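Long-range contact in alpha-galactosidase (PDB 3MI6), which probably hydrolyses terminal, non-reducing alpha-galactose residues from alpha-galactosides such as galactose oligosaccharides and galactomannans, as a member of glycosyl hydrolase family 36: residues D[201-206]-D[546-551]. Numbering follows the deposited sequence.
Sequences ARERHL and WTSDDT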
ATOM      1  N   ALA D 201      28.537  -2.771 -10.118  1.00 32.14           N
ATOM      2  CA  ALA D 201      28.462  -3.896  -9.186  1.00 30.91           C
ATOM      3  C   ALA D 201      27.050  -4.154  -8.598  1.00 33.27           C
ATOM      4  O   ALA D 201      26.882  -5.040  -7.770  1.00 33.41           O
ATOM      5  CB  ALA D 201      29.468  -3.726  -8.088  1.00 30.29           C
ATOM      6  N   ARG D 202      26.048  -3.380  -9.015  1.00 31.49           N
ATOM      7  CA  ARG D 202      24.652  -3.676  -8.678  1.00 31.49           C
ATOM      8  C   ARG D 202      23.671  -3.175  -9.744  1.00 28.90           C
ATOM      9  O   ARG D 202      22.710  -2.496  -9.435  1.00 29.05           O
ATOM     10  CB  ARG D 202      24.268  -3.138  -7.286  1.00 27.42           C
ATOM     11  CG  ARG D 202      25.122  -2.008  -6.798  1.00 28.54           C
ATOM     12  CD  ARG D 202      24.687  -1.495  -5.421  1.00 28.49           C
ATOM     13  NE  ARG D 202      23.622  -0.509  -5.580  1.00 32.04           N
ATOM     14  CZ  ARG D 202      23.666   0.760  -5.176  1.00 28.00           C
ATOM     15  NH1 ARG D 202      24.715   1.242  -4.535  1.00 24.42           N
ATOM     16  NH2 ARG D 202      22.617   1.541  -5.402  1.00 30.15           N
ATOM     17  N   GLU D 203      23.911  -3.529 -10.994  1.00 27.78           N
ATOM     18  CA  GLU D 203      23.086  -3.043 -12.096  1.00 30.64           C
ATOM     19  C   GLU D 203      21.636  -3.546 -12.099  1.00 31.83           C
ATOM     20  O   GLU D 203      21.330  -4.668 -11.695  1.00 32.40           O
ATOM     21  CB  GLU D 203      23.727  -3.393 -13.452  1.00 31.74           C
ATOM     22  CG  GLU D 203      25.096  -2.775 -13.704  1.00 33.87           C
ATOM     23  CD  GLU D 203      26.242  -3.599 -13.135  1.00 33.85           C
ATOM     24  OE1 GLU D 203      26.090  -4.144 -12.023  1.00 30.80           O
ATOM     25  OE2 GLU D 203      27.295  -3.695 -13.812  1.00 34.41           O
ATOM     26  N   ARG D 204      20.746  -2.691 -12.572  1.00 31.38           N
ATOM     27  CA  ARG D 204      19.440  -3.127 -13.042  1.00 30.21           C
ATOM     28  C   ARG D 204      18.509  -3.795 -12.032  1.00 30.79           C
ATOM     29  O   ARG D 204      17.754  -4.684 -12.403  1.00 32.34           O
ATOM     30  CB  ARG D 204      19.604  -4.003 -14.295  1.00 28.69           C
ATOM     31  CG  ARG D 204      19.962  -3.189 -15.530  1.00 28.93           C
ATOM     32  CD  ARG D 204      20.099  -4.023 -16.784  1.00 26.88           C
ATOM     33  NE  ARG D 204      21.239  -4.926 -16.689  1.00 30.66           N
ATOM     34  CZ  ARG D 204      22.514  -4.528 -16.704  1.00 33.79           C
ATOM     35  NH1 ARG D 204      22.807  -3.230 -16.800  1.00 34.70           N
ATOM     36  NH2 ARG D 204      23.496  -5.426 -16.605  1.00 31.56           N
ATOM     37  N   HIS D 205      18.513  -3.360 -10.777  1.00 31.10           N
ATOM     38  CA  HIS D 205      17.440  -3.784  -9.862  1.00 29.48           C
ATOM     39  C   HIS D 205      16.109  -3.203 -10.363  1.00 29.18           C
ATOM     40  O   HIS D 205      16.075  -2.091 -10.894  1.00 26.89           O
ATOM     41  CB  HIS D 205      17.710  -3.320  -8.424  1.00 29.27           C
ATOM     42  CG  HIS D 205      18.880  -3.996  -7.777  1.00 34.29           C
ATOM     43  ND1 HIS D 205      18.972  -4.178  -6.412  1.00 33.27           N
ATOM     44  CD2 HIS D 205      19.998  -4.553  -8.311  1.00 32.12           C
ATOM     45  CE1 HIS D 205      20.104  -4.807  -6.131  1.00 33.15           C
ATOM     46  NE2 HIS D 205      20.743  -5.046  -7.265  1.00 34.02           N
ATOM     47  N   LEU D 206      15.019  -3.947 -10.175  1.00 29.25           N
ATOM     48  CA  LEU D 206      13.702  -3.545 -10.661  1.00 25.53           C
ATOM     49  C   LEU D 206      12.974  -2.594  -9.686  1.00 24.81           C
ATOM     50  O   LEU D 206      12.956  -2.814  -8.481  1.00 24.09           O
ATOM     51  CB  LEU D 206      12.873  -4.794 -10.919  1.00 25.44           C
ATOM     52  CG  LEU D 206      11.510  -4.670 -11.605  1.00 26.44           C
ATOM     53  CD1 LEU D 206      11.212  -5.988 -12.269  1.00 28.64           C
ATOM     54  CD2 LEU D 206      10.368  -4.287 -10.657  1.00 22.75           C
ATOM     55  N   TRP D 546      29.363  -8.571 -20.651  1.00 38.54           N
ATOM     56  CA  TRP D 546      29.773  -8.880 -19.281  1.00 38.04           C
ATOM     57  C   TRP D 546      28.792  -8.177 -18.336  1.00 37.51           C
ATOM     58  O   TRP D 546      28.856  -6.964 -18.153  1.00 37.60           O
ATOM     59  CB  TRP D 546      31.215  -8.423 -19.036  1.00 37.90           C
ATOM     60  CG  TRP D 546      31.719  -8.718 -17.648  1.00 38.36           C
ATOM     61  CD1 TRP D 546      32.336  -7.849 -16.793  1.00 36.99           C
ATOM     62  CD2 TRP D 546      31.628  -9.969 -16.946  1.00 39.43           C
ATOM     63  NE1 TRP D 546      32.646  -8.485 -15.606  1.00 35.44           N
ATOM     64  CE2 TRP D 546      32.223  -9.785 -15.678  1.00 37.04           C
ATOM     65  CE3 TRP D 546      31.110 -11.229 -17.273  1.00 38.80           C
ATOM     66  CZ2 TRP D 546      32.312 -10.811 -14.742  1.00 38.40           C
ATOM     67  CZ3 TRP D 546      31.198 -12.244 -16.340  1.00 39.03           C
ATOM     68  CH2 TRP D 546      31.792 -12.028 -15.086  1.00 38.32           C
ATOM     69  N   THR D 547      27.880  -8.942 -17.746  1.00 36.42           N
ATOM     70  CA  THR D 547      26.689  -8.376 -17.111  1.00 35.09           C
ATOM     71  C   THR D 547      26.968  -7.441 -15.938  1.00 34.32           C
ATOM     72  O   THR D 547      26.372  -6.372 -15.831  1.00 33.79           O
ATOM     73  CB  THR D 547      25.746  -9.491 -16.653  1.00 35.08           C
ATOM     74  OG1 THR D 547      25.751 -10.525 -17.640  1.00 38.42           O
ATOM     75  CG2 THR D 547      24.319  -8.966 -16.460  1.00 31.07           C
ATOM     76  N   SER D 548      27.855  -7.862 -15.047  1.00 34.65           N
ATOM     77  CA  SER D 548      28.271  -7.032 -13.926  1.00 34.87           C
ATOM     78  C   SER D 548      29.683  -7.412 -13.511  1.00 33.67           C
ATOM     79  O   SER D 548      30.069  -8.566 -13.626  1.00 33.69           O
ATOM     80  CB  SER D 548      27.321  -7.223 -12.736  1.00 31.74           C
ATOM     81  OG  SER D 548      27.677  -6.372 -11.659  1.00 30.08           O
ATOM     82  N   ASP D 549      30.446  -6.440 -13.033  1.00 32.58           N
ATOM     83  CA  ASP D 549      31.708  -6.731 -12.380  1.00 34.82           C
ATOM     84  C   ASP D 549      31.470  -7.472 -11.079  1.00 38.14           C
ATOM     85  O   ASP D 549      32.346  -8.188 -10.585  1.00 43.19           O
ATOM     86  CB  ASP D 549      32.485  -5.457 -12.096  1.00 35.25           C
ATOM     87  CG  ASP D 549      33.548  -5.198 -13.124  1.00 37.58           C
ATOM     88  OD1 ASP D 549      33.884  -6.159 -13.849  1.00 33.77           O
ATOM     89  OD2 ASP D 549      34.036  -4.037 -13.209  1.00 40.95           O
ATOM     90  N   ASP D 550      30.286  -7.287 -10.513  1.00 37.17           N
ATOM     91  CA  ASP D 550      29.902  -8.043  -9.339  1.00 38.46           C
ATOM     92  C   ASP D 550      29.645  -9.492  -9.753  1.00 38.08           C
ATOM     93  O   ASP D 550      28.678  -9.772 -10.468  1.00 35.83           O
ATOM     94  CB  ASP D 550      28.657  -7.435  -8.696  1.00 33.69           C
ATOM     95  CG  ASP D 550      28.340  -8.049  -7.352  1.00 35.95           C
ATOM     96  OD1 ASP D 550      28.770  -9.194  -7.081  1.00 40.21           O
ATOM     97  OD2 ASP D 550      27.665  -7.383  -6.542  1.00 38.97           O
ATOM     98  N   THR D 551      30.520 -10.397  -9.302  1.00 37.73           N
ATOM     99  CA  THR D 551      30.407 -11.826  -9.593  1.00 36.25           C
ATOM    100  C   THR D 551      30.064 -12.648  -8.344  1.00 38.43           C
ATOM    101  O   THR D 551      30.261 -13.878  -8.326  1.00 35.92           O
ATOM    102  CB  THR D 551      31.719 -12.385 -10.194  1.00 37.57           C
ATOM    103  OG1 THR D 551      32.782 -12.250  -9.240  1.00 38.27           O
ATOM    104  CG2 THR D 551      32.085 -11.631 -11.441  1.00 37.25           C
TER
HETATM  105  O   HOH W   1      29.707  -3.919 -12.652  1.00 34.04           O
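Glu-203 reaches from the N-terminal beta domain to Ser-548, in the loop that follows strand 544-546 of the (beta/alpha)8 barrel and carries Asp-549, the predicted proton donor. The glutamate chain is turned about its CB-CG bond (chi2 86°), which brings CD out of a fully extended course. Ser-548 has OG anti to its backbone N (chi1 -177°) and donates to Glu-203 OE1 over 2.8 Å, from the syn side and 23° out of the carboxylate plane. The same OG accepts from Asp-550 N, closing an ST turn, so one hydroxyl ties the glutamate to the loop's own backbone. Glu-203 OE2 takes a hydrogen from a water that in turn accepts from Ala-201 N and Asp-549 N, and OE2 also accepts from Gly-531 N. An alanine in place of Glu-203 would probably leave the Ser-548 hydroxyl and this water without their acceptor and open a gap beside the loop that holds Asp-549. Next along, Arg-204 crosses Thr-547 at about a right angle; its NH2 makes a weak bond, 3.1 Å long, to Thr-547 O at the guanidinium edge, while NE goes to Thr-563. Asp-549 OD2 is hydrogen-bonded to Trp-200 NE1, and within the loop its OD1 accepts from Trp-546 NE1 at 3.2 Å. Where the backbones come closest, Ala-201 CB packs on Asp-550 CB at 3.8 Å.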